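Local coordinates for PPC domain-containing protein (Pyrococcus horikoshii, PDB 2DT4) that is of unknown function but carries the domain conserved between plants and prokaryotes, and assembles from three copies of its chain, at residues S80-G84 and E85-H89. Numbering follows the deposited sequence.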
loop_
_atom_site.group_PDB
_atom_site.type_symbol
_atom_site.label_atom_id
_atom_site.label_comp_id
_atom_site.label_asym_id
_atom_site.label_seq_id
_atom_site.Cartn_x
_atom_site.Cartn_y
_atom_site.Cartn_z
ATOM N N SER A 80 -10.721 0.964 -13.413
ATOM C CA SER A 80 -12.171 1.101 -13.534
ATOM C C SER A 80 -12.509 1.609 -14.909
ATOM O O SER A 80 -11.680 2.160 -15.588
ATOM C CB SER A 80 -12.762 1.979 -12.423
ATOM O OG SER A 80 -12.252 3.286 -12.435
ATOM N N LEU A 81 -13.730 1.370 -15.327
ATOM C CA LEU A 81 -14.187 1.827 -16.632
ATOM C C LEU A 81 -14.184 3.347 -16.750
ATOM O O LEU A 81 -14.656 4.042 -15.866
ATOM C CB LEU A 81 -15.606 1.304 -16.857
ATOM C CG LEU A 81 -16.395 1.627 -18.106
ATOM C CD1 LEU A 81 -15.804 0.963 -19.323
ATOM C CD2 LEU A 81 -17.843 1.160 -17.913
ATOM N N LYS A 82 -13.636 3.855 -17.846
ATOM C CA LYS A 82 -13.739 5.266 -18.198
ATOM C C LYS A 82 -13.883 5.328 -19.715
ATOM O O LYS A 82 -13.053 4.789 -20.452
ATOM C CB LYS A 82 -12.524 6.083 -17.771
ATOM C CG LYS A 82 -12.591 7.586 -18.069
ATOM C CD LYS A 82 -11.305 8.243 -17.694
ATOM C CE LYS A 82 -11.249 9.737 -17.961
ATOM N NZ LYS A 82 -9.875 10.244 -17.565
ATOM N N ASP A 83 -14.963 5.979 -20.152
ATOM C CA ASP A 83 -15.267 6.097 -21.572
ATOM C C ASP A 83 -15.162 4.741 -22.306
ATOM O O ASP A 83 -14.599 4.663 -23.400
ATOM C CB ASP A 83 -14.335 7.144 -22.193
ATOM C CG ASP A 83 -14.384 8.505 -21.473
ATOM O OD1 ASP A 83 -15.467 8.923 -21.007
ATOM O OD2 ASP A 83 -13.368 9.228 -21.325
ATOM N N GLY A 84 -15.625 3.669 -21.676
ATOM C CA GLY A 84 -15.740 2.374 -22.340
ATOM C C GLY A 84 -14.543 1.445 -22.252
ATOM O O GLY A 84 -14.570 0.342 -22.806
ATOM N N GLU A 85 -13.477 1.906 -21.600
ATOM C CA GLU A 85 -12.231 1.165 -21.557
ATOM C C GLU A 85 -11.696 1.111 -20.130
ATOM O O GLU A 85 -11.905 2.051 -19.337
ATOM C CB GLU A 85 -11.183 1.852 -22.433
ATOM C CG GLU A 85 -11.548 1.895 -23.907
ATOM C CD GLU A 85 -11.491 0.538 -24.579
ATOM O OE1 GLU A 85 -12.024 0.423 -25.707
ATOM O OE2 GLU A 85 -10.918 -0.417 -24.011
ATOM N N PRO A 86 -10.960 0.059 -19.792
ATOM C CA PRO A 86 -10.325 0.056 -18.471
ATOM C C PRO A 86 -9.340 1.202 -18.377
ATOM O O PRO A 86 -8.566 1.456 -19.322
ATOM C CB PRO A 86 -9.613 -1.309 -18.405
ATOM C CG PRO A 86 -9.463 -1.737 -19.776
ATOM C CD PRO A 86 -10.653 -1.166 -20.532
ATOM N N PHE A 87 -9.345 1.875 -17.229
ATOM C CA PHE A 87 -8.569 3.071 -16.973
ATOM C C PHE A 87 -7.843 2.922 -15.617
ATOM O O PHE A 87 -8.444 2.552 -14.603
ATOM C CB PHE A 87 -9.471 4.306 -16.944
ATOM C CG PHE A 87 -8.748 5.573 -16.691
ATOM C CD1 PHE A 87 -8.210 6.268 -17.738
ATOM C CD2 PHE A 87 -8.604 6.085 -15.406
ATOM C CE1 PHE A 87 -7.535 7.470 -17.523
ATOM C CE2 PHE A 87 -7.911 7.261 -15.186
ATOM C CZ PHE A 87 -7.396 7.958 -16.275
ATOM N N VAL A 88 -6.545 3.190 -15.636
ATOM C CA VAL A 88 -5.669 2.963 -14.490
ATOM C C VAL A 88 -5.391 4.288 -13.780
ATOM O O VAL A 88 -4.962 5.265 -14.398
ATOM C CB VAL A 88 -4.356 2.295 -14.918
ATOM C CG1 VAL A 88 -3.594 1.811 -13.676
ATOM C CG2 VAL A 88 -4.630 1.138 -15.870
ATOM N N HIS A 89 -5.673 4.325 -12.476
ATOM C CA HIS A 89 -5.409 5.502 -11.648
ATOM C C HIS A 89 -4.569 5.044 -10.490
ATOM O O HIS A 89 -4.992 4.188 -9.723
ATOM C CB HIS A 89 -6.691 6.157 -11.169
ATOM C CG HIS A 89 -6.478 7.452 -10.459
ATOM N ND1 HIS A 89 -5.531 8.371 -10.872
ATOM C CD2 HIS A 89 -7.052 7.974 -9.345
ATOM C CE1 HIS A 89 -5.555 9.414 -10.056
ATOM N NE2 HIS A 89 -6.475 9.202 -9.134
HETATM O O HOH W 1 -9.436 3.689 -12.273
#
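Two groups grip the carbonyl oxygen of Phe-87: the backbone N of Ser-80, 3.0 Å from Phe-87 O, and a water hydrogen-bonded 2.8 Å from Phe-87 O, though it has more acceptors in reach than protons to give. The same water meets Ser-80 OG; serine suits this buried position, being small and having a hydroxyl that can also accept the indole N-H of Trp-138 (NE1). A return bond from Phe-87 N to Ser-80 O completes this hydrogen-bonded antiparallel pair. Lys-82 and Glu-85 form the next one, closing a two-residue beta hairpin; Lys-82 N reaches Glu-85 O almost straight (2.9 Å, 168°), and Glu-85 N returns a bond to Lys-82 O. Asp-83 and Gly-84 are the central residues of the type I' turn; both have positive phi, which aspartate tolerates better than most, and at Gly-84 a CB would jam against the preceding carbonyl oxygen. Pro-86 fits the non-hydrogen-bonded position opposite Leu-81, where no N-H is needed across the pair. Diagonally across the hairpin, Lys-82 lies alongside Phe-87. The lysine chain runs fully extended, CG turned away from its own N (chi1 -178°), which lays Lys-82 CD over one ring face, 3.8 Å from the Phe-87 centroid; NZ makes an off-centre cation-pi contact. Were Phe-87 an alanine, Lys-82 would probably lose this platform and cation-pi partner and turn more freely. The hairpin joins strands 69-82 and 85-95; Pro-86 and Val-88 pack against helix 22-33, while Ser-80 and Phe-87 touch Arg-128 of strand 127-128.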